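PDB 3WAJ: transmembrane oligosaccharyl transferase from Archaeoglobus fulgidus, which is a membrane-embedded enzyme of the STT3/AglB oligosaccharyl transferase family, with a helical transmembrane part of GT-C type. Local coordinates for residues 132-143 with 437-448. Numbering follows the deposited sequence.
Sequences FDKRAAVIAAFL and VYSALALSVVFD
With chi1 at -176°, Leu441 swings CG to the far side of CB from its backbone N, while Phe132 turns CG away from its own carbonyl carbon (chi1 -52°); these torsions lay the isobutyl group of Leu441 over the Phe132 ring, the two side chains crossing at about a right angle. Leu441 CD2 sits 4.0 Å from the centroid of the Phe132 ring, almost on the ring normal, a CH-pi contact over one face. At the ring edge, near its plane, come Val437 CG1 and Tyr438 CE1, and Leu410 of helix 405-420 also packs against this phenylalanine. The axes of helix segments 134-143 and 437-446 approach to 7.9 Å, their N-to-C directions 132° apart, a close spacing consistent with the small residues at the crossing. There the CA atoms of Ala140 and Ala440 are 4.8 Å apart. Ala440 CB lies against the backbone of helix 134-144, beside Ala136 O and Ala140 N, and 3.7 Å from Ala140 CB. Beyond it, Ile139 CG2 meets Leu443 CD1 at 3.6 Å and its CD1 rests on Ser444 CB, while Leu143 CD1 reaches Ser439. Asp133, the N-cap of helix 134-144, accepts a nearly straight bond from Ala136 N to OD1 (2.8 Å). Arg135 NH1 lies 4.2 Å from Asp448 OD1, beyond salt-bridge range, but Asp133 OD2 is 4.6 Å from Asp448 OD2, so the net electrostatic effect is probably small and chiefly apolar, alanine-mediated packing joins two helices of the helical, probably membrane-embedded part.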
ATOM      1  N   PHE A 132     -11.028  29.736 -16.941  1.00 86.62           N
ATOM      2  CA  PHE A 132     -10.565  30.416 -18.139  1.00 84.95           C
ATOM      3  C   PHE A 132     -11.595  30.387 -19.277  1.00 90.49           C
ATOM      4  O   PHE A 132     -12.711  30.883 -19.109  1.00 94.37           O
ATOM      5  CB  PHE A 132      -9.208  29.854 -18.562  1.00 80.25           C
ATOM      6  CG  PHE A 132      -8.189  29.847 -17.449  1.00 76.69           C
ATOM      7  CD1 PHE A 132      -7.785  31.034 -16.853  1.00 76.56           C
ATOM      8  CD2 PHE A 132      -7.641  28.660 -16.996  1.00 77.02           C
ATOM      9  CE1 PHE A 132      -6.844  31.036 -15.827  1.00 74.27           C
ATOM     10  CE2 PHE A 132      -6.699  28.655 -15.974  1.00 73.70           C
ATOM     11  CZ  PHE A 132      -6.300  29.847 -15.390  1.00 74.08           C
ATOM     12  N   ASP A 133     -11.215  29.813 -20.413  1.00 92.18           N
ATOM     13  CA  ASP A 133     -12.106  29.726 -21.564  1.00 95.45           C
ATOM     14  C   ASP A 133     -12.231  28.290 -22.060  1.00 97.32           C
ATOM     15  O   ASP A 133     -11.939  27.343 -21.329  1.00101.08           O
ATOM     16  CB  ASP A 133     -11.610  30.632 -22.694  1.00 93.17           C
ATOM     17  CG  ASP A 133     -10.206  30.280 -23.148  1.00 94.53           C
ATOM     18  OD1 ASP A 133      -9.918  29.077 -23.320  1.00102.75           O
ATOM     19  OD2 ASP A 133      -9.390  31.208 -23.332  1.00 86.59           O
ATOM     20  N   LYS A 134     -12.666  28.135 -23.305  1.00 90.54           N
ATOM     21  CA  LYS A 134     -12.830  26.814 -23.901  1.00 80.36           C
ATOM     22  C   LYS A 134     -11.565  26.282 -24.564  1.00 76.83           C
ATOM     23  O   LYS A 134     -11.289  25.083 -24.526  1.00 81.18           O
ATOM     24  CB  LYS A 134     -13.909  26.846 -24.986  1.00 80.69           C
ATOM     25  CG  LYS A 134     -15.233  26.233 -24.562  1.00 89.69           C
ATOM     26  CD  LYS A 134     -16.406  27.095 -24.999  1.00 97.61           C
ATOM     27  CE  LYS A 134     -17.688  26.684 -24.291  1.00101.20           C
ATOM     28  NZ  LYS A 134     -18.891  27.281 -24.932  1.00103.14           N
ATOM     29  N   ARG A 135     -10.797  27.182 -25.171  1.00 78.54           N
ATOM     30  CA  ARG A 135      -9.559  26.805 -25.843  1.00 81.46           C
ATOM     31  C   ARG A 135      -8.649  26.093 -24.847  1.00 72.00           C
ATOM     32  O   ARG A 135      -8.089  25.039 -25.148  1.00 68.60           O
ATOM     33  CB  ARG A 135      -8.860  28.048 -26.398  1.00 92.02           C
ATOM     34  CG  ARG A 135      -9.755  28.936 -27.247  1.00 95.85           C
ATOM     35  CD  ARG A 135      -9.225  29.057 -28.667  1.00101.78           C
ATOM     36  NE  ARG A 135     -10.216  29.631 -29.573  1.00109.36           N
ATOM     37  CZ  ARG A 135      -9.935  30.111 -30.780  1.00113.32           C
ATOM     38  NH1 ARG A 135      -8.687  30.087 -31.231  1.00116.00           N
ATOM     39  NH2 ARG A 135     -10.899  30.616 -31.536  1.00111.94           N
ATOM     40  N   ALA A 136      -8.508  26.675 -23.661  1.00 71.63           N
ATOM     41  CA  ALA A 136      -7.663  26.093 -22.613  1.00 75.90           C
ATOM     42  C   ALA A 136      -8.229  24.768 -22.085  1.00 76.49           C
ATOM     43  O   ALA A 136      -7.484  23.833 -21.793  1.00 75.69           O
ATOM     44  CB  ALA A 136      -7.476  27.076 -21.469  1.00 75.76           C
ATOM     45  N   ALA A 137      -9.552  24.698 -21.983  1.00 75.61           N
ATOM     46  CA  ALA A 137     -10.233  23.544 -21.407  1.00 76.56           C
ATOM     47  C   ALA A 137     -10.127  22.282 -22.253  1.00 85.03           C
ATOM     48  O   ALA A 137     -10.412  21.180 -21.780  1.00 87.63           O
ATOM     49  CB  ALA A 137     -11.674  23.885 -21.142  1.00 78.46           C
ATOM     50  N   VAL A 138      -9.718  22.451 -23.505  1.00 89.39           N
ATOM     51  CA  VAL A 138      -9.564  21.332 -24.428  1.00 89.10           C
ATOM     52  C   VAL A 138      -8.139  20.784 -24.365  1.00 82.61           C
ATOM     53  O   VAL A 138      -7.931  19.566 -24.296  1.00 81.04           O
ATOM     54  CB  VAL A 138      -9.957  21.744 -25.863  1.00 93.91           C
ATOM     55  CG1 VAL A 138      -9.129  21.005 -26.894  1.00 94.16           C
ATOM     56  CG2 VAL A 138     -11.439  21.506 -26.086  1.00 94.84           C
ATOM     57  N   ILE A 139      -7.167  21.691 -24.370  1.00 74.89           N
ATOM     58  CA  ILE A 139      -5.779  21.316 -24.151  1.00 73.88           C
ATOM     59  C   ILE A 139      -5.673  20.643 -22.781  1.00 75.63           C
ATOM     60  O   ILE A 139      -4.875  19.725 -22.576  1.00 72.16           O
ATOM     61  CB  ILE A 139      -4.871  22.547 -24.185  1.00 70.30           C
ATOM     62  CG1 ILE A 139      -5.293  23.482 -25.317  1.00 73.62           C
ATOM     63  CG2 ILE A 139      -3.422  22.128 -24.333  1.00 70.01           C
ATOM     64  CD1 ILE A 139      -4.577  24.818 -25.322  1.00 74.37           C
ATOM     65  N   ALA A 140      -6.511  21.112 -21.860  1.00 73.68           N
ATOM     66  CA  ALA A 140      -6.572  20.595 -20.500  1.00 75.40           C
ATOM     67  C   ALA A 140      -6.955  19.127 -20.475  1.00 73.54           C
ATOM     68  O   ALA A 140      -6.232  18.296 -19.920  1.00 69.55           O
ATOM     69  CB  ALA A 140      -7.561  21.397 -19.696  1.00 73.67           C
ATOM     70  N   ALA A 141      -8.104  18.822 -21.068  1.00 72.44           N
ATOM     71  CA  ALA A 141      -8.613  17.460 -21.090  1.00 73.60           C
ATOM     72  C   ALA A 141      -7.641  16.518 -21.789  1.00 77.43           C
ATOM     73  O   ALA A 141      -7.619  15.320 -21.506  1.00 80.62           O
ATOM     74  CB  ALA A 141      -9.965  17.419 -21.757  1.00 75.90           C
ATOM     75  N   PHE A 142      -6.838  17.064 -22.699  1.00 80.40           N
ATOM     76  CA  PHE A 142      -5.848  16.264 -23.415  1.00 79.78           C
ATOM     77  C   PHE A 142      -4.633  15.983 -22.536  1.00 70.04           C
ATOM     78  O   PHE A 142      -4.045  14.907 -22.598  1.00 69.35           O
ATOM     79  CB  PHE A 142      -5.419  16.960 -24.715  1.00 83.92           C
ATOM     80  CG  PHE A 142      -4.376  16.202 -25.501  1.00 79.44           C
ATOM     81  CD1 PHE A 142      -4.744  15.375 -26.552  1.00 81.33           C
ATOM     82  CD2 PHE A 142      -3.027  16.328 -25.195  1.00 77.58           C
ATOM     83  CE1 PHE A 142      -3.785  14.677 -27.274  1.00 83.10           C
ATOM     84  CE2 PHE A 142      -2.073  15.630 -25.901  1.00 80.20           C
ATOM     85  CZ  PHE A 142      -2.448  14.806 -26.948  1.00 83.07           C
ATOM     86  N   LEU A 143      -4.249  16.964 -21.732  1.00 68.52           N
ATOM     87  CA  LEU A 143      -3.065  16.832 -20.892  1.00 70.91           C
ATOM     88  C   LEU A 143      -3.270  15.871 -19.727  1.00 72.04           C
ATOM     89  O   LEU A 143      -2.362  15.112 -19.376  1.00 76.78           O
ATOM     90  CB  LEU A 143      -2.605  18.203 -20.396  1.00 72.12           C
ATOM     91  CG  LEU A 143      -1.982  19.066 -21.493  1.00 69.07           C
ATOM     92  CD1 LEU A 143      -1.490  20.371 -20.917  1.00 68.72           C
ATOM     93  CD2 LEU A 143      -0.843  18.311 -22.158  1.00 65.71           C
ATOM     94  N   VAL A 437      -3.867  21.802 -15.805  1.00 72.71           N
ATOM     95  CA  VAL A 437      -4.644  23.029 -15.980  1.00 72.35           C
ATOM     96  C   VAL A 437      -3.739  24.213 -16.278  1.00 71.58           C
ATOM     97  O   VAL A 437      -4.013  24.987 -17.196  1.00 75.09           O
ATOM     98  CB  VAL A 437      -5.486  23.338 -14.732  1.00 72.04           C
ATOM     99  CG1 VAL A 437      -6.184  24.679 -14.864  1.00 70.42           C
ATOM    100  CG2 VAL A 437      -6.500  22.240 -14.491  1.00 71.47           C
ATOM    101  N   TYR A 438      -2.658  24.339 -15.505  1.00 70.27           N
ATOM    102  CA  TYR A 438      -1.695  25.435 -15.665  1.00 74.14           C
ATOM    103  C   TYR A 438      -0.719  25.220 -16.837  1.00 75.67           C
ATOM    104  O   TYR A 438       0.155  26.048 -17.094  1.00 78.56           O
ATOM    105  CB  TYR A 438      -0.952  25.701 -14.347  1.00 69.90           C
ATOM    106  CG  TYR A 438      -1.797  26.399 -13.300  1.00 72.94           C
ATOM    107  CD1 TYR A 438      -2.506  27.558 -13.608  1.00 76.12           C
ATOM    108  CD2 TYR A 438      -1.904  25.893 -12.009  1.00 71.38           C
ATOM    109  CE1 TYR A 438      -3.289  28.202 -12.654  1.00 71.78           C
ATOM    110  CE2 TYR A 438      -2.686  26.532 -11.051  1.00 71.16           C
ATOM    111  CZ  TYR A 438      -3.374  27.682 -11.383  1.00 69.34           C
ATOM    112  OH  TYR A 438      -4.144  28.318 -10.443  1.00 67.66           O
ATOM    113  N   SER A 439      -0.873  24.105 -17.542  1.00 73.74           N
ATOM    114  CA  SER A 439      -0.152  23.893 -18.792  1.00 73.67           C
ATOM    115  C   SER A 439      -1.075  24.218 -19.957  1.00 73.95           C
ATOM    116  O   SER A 439      -0.658  24.837 -20.939  1.00 77.31           O
ATOM    117  CB  SER A 439       0.367  22.459 -18.900  1.00 72.87           C
ATOM    118  OG  SER A 439       1.426  22.217 -17.997  1.00 70.68           O
ATOM    119  N   ALA A 440      -2.339  23.822 -19.823  1.00 68.64           N
ATOM    120  CA  ALA A 440      -3.371  24.187 -20.790  1.00 75.23           C
ATOM    121  C   ALA A 440      -3.584  25.700 -20.824  1.00 77.06           C
ATOM    122  O   ALA A 440      -4.166  26.232 -21.765  1.00 73.36           O
ATOM    123  CB  ALA A 440      -4.659  23.498 -20.466  1.00 72.55           C
ATOM    124  N   LEU A 441      -3.136  26.382 -19.777  1.00 77.17           N
ATOM    125  CA  LEU A 441      -3.209  27.831 -19.719  1.00 79.05           C
ATOM    126  C   LEU A 441      -1.971  28.408 -20.404  1.00 79.23           C
ATOM    127  O   LEU A 441      -2.089  29.221 -21.323  1.00 80.44           O
ATOM    128  CB  LEU A 441      -3.323  28.278 -18.259  1.00 82.22           C
ATOM    129  CG  LEU A 441      -3.510  29.747 -17.886  1.00 82.44           C
ATOM    130  CD1 LEU A 441      -2.167  30.393 -17.603  1.00 85.58           C
ATOM    131  CD2 LEU A 441      -4.267  30.509 -18.963  1.00 80.25           C
ATOM    132  N   ALA A 442      -0.792  27.950 -19.979  1.00 75.22           N
ATOM    133  CA  ALA A 442       0.484  28.353 -20.577  1.00 71.25           C
ATOM    134  C   ALA A 442       0.505  28.169 -22.095  1.00 81.34           C
ATOM    135  O   ALA A 442       1.152  28.928 -22.815  1.00 87.70           O
ATOM    136  CB  ALA A 442       1.637  27.592 -19.941  1.00 57.77           C
ATOM    137  N   LEU A 443      -0.186  27.141 -22.572  1.00 83.77           N
ATOM    138  CA  LEU A 443      -0.319  26.918 -24.001  1.00 86.26           C
ATOM    139  C   LEU A 443      -1.394  27.833 -24.583  1.00 93.25           C
ATOM    140  O   LEU A 443      -1.128  28.579 -25.525  1.00102.83           O
ATOM    141  CB  LEU A 443      -0.626  25.447 -24.295  1.00 85.12           C
ATOM    142  CG  LEU A 443       0.491  24.450 -23.975  1.00 82.71           C
ATOM    143  CD1 LEU A 443       0.073  23.033 -24.328  1.00 84.09           C
ATOM    144  CD2 LEU A 443       1.787  24.813 -24.684  1.00 80.41           C
ATOM    145  N   SER A 444      -2.595  27.808 -24.002  1.00 93.84           N
ATOM    146  CA  SER A 444      -3.696  28.671 -24.448  1.00 99.94           C
ATOM    147  C   SER A 444      -3.411  30.146 -24.161  1.00108.18           C
ATOM    148  O   SER A 444      -4.286  30.894 -23.711  1.00116.77           O
ATOM    149  CB  SER A 444      -5.014  28.247 -23.797  1.00 98.70           C
ATOM    150  OG  SER A 444      -6.031  29.221 -23.953  1.00100.60           O
ATOM    151  N   VAL A 445      -2.175  30.547 -24.438  1.00100.43           N
ATOM    152  CA  VAL A 445      -1.698  31.896 -24.211  1.00 95.21           C
ATOM    153  C   VAL A 445      -0.601  32.131 -25.234  1.00102.51           C
ATOM    154  O   VAL A 445      -0.602  33.147 -25.926  1.00107.93           O
ATOM    155  CB  VAL A 445      -1.180  32.086 -22.769  1.00 86.68           C
ATOM    156  CG1 VAL A 445       0.045  32.996 -22.729  1.00 87.44           C
ATOM    157  CG2 VAL A 445      -2.292  32.633 -21.883  1.00 83.75           C
ATOM    158  N   VAL A 446       0.318  31.173 -25.345  1.00 98.24           N
ATOM    159  CA  VAL A 446       1.305  31.189 -26.416  1.00 98.76           C
ATOM    160  C   VAL A 446       0.577  31.040 -27.749  1.00107.97           C
ATOM    161  O   VAL A 446       0.933  31.670 -28.750  1.00111.48           O
ATOM    162  CB  VAL A 446       2.318  30.046 -26.272  1.00 90.22           C
ATOM    163  CG1 VAL A 446       3.115  29.893 -27.557  1.00 88.40           C
ATOM    164  CG2 VAL A 446       3.235  30.279 -25.082  1.00 84.87           C
ATOM    165  N   PHE A 447      -0.453  30.200 -27.739  1.00110.09           N
ATOM    166  CA  PHE A 447      -1.283  29.954 -28.913  1.00112.48           C
ATOM    167  C   PHE A 447      -2.019  31.214 -29.356  1.00116.54           C
ATOM    168  O   PHE A 447      -2.009  31.564 -30.538  1.00114.09           O
ATOM    169  CB  PHE A 447      -2.305  28.850 -28.627  1.00108.90           C
ATOM    170  CG  PHE A 447      -1.721  27.468 -28.610  1.00109.21           C
ATOM    171  CD1 PHE A 447      -0.362  27.269 -28.412  1.00110.74           C
ATOM    172  CD2 PHE A 447      -2.532  26.364 -28.812  1.00107.81           C
ATOM    173  CE1 PHE A 447       0.176  25.997 -28.401  1.00109.44           C
ATOM    174  CE2 PHE A 447      -2.000  25.087 -28.805  1.00107.04           C
ATOM    175  CZ  PHE A 447      -0.644  24.906 -28.598  1.00107.52           C
ATOM    176  N   ASP A 448      -2.654  31.888 -28.396  1.00118.51           N
ATOM    177  CA  ASP A 448      -3.424  33.099 -28.666  1.00117.39           C
ATOM    178  C   ASP A 448      -2.521  34.318 -28.896  1.00121.56           C
ATOM    179  O   ASP A 448      -3.009  35.426 -29.118  1.00125.79           O
ATOM    180  CB  ASP A 448      -4.447  33.359 -27.546  1.00113.55           C
ATOM    181  CG  ASP A 448      -5.604  32.362 -27.559  1.00112.72           C
ATOM    182  OD1 ASP A 448      -5.939  31.836 -28.644  1.00115.37           O
ATOM    183  OD2 ASP A 448      -6.188  32.108 -26.481  1.00108.56           O
TER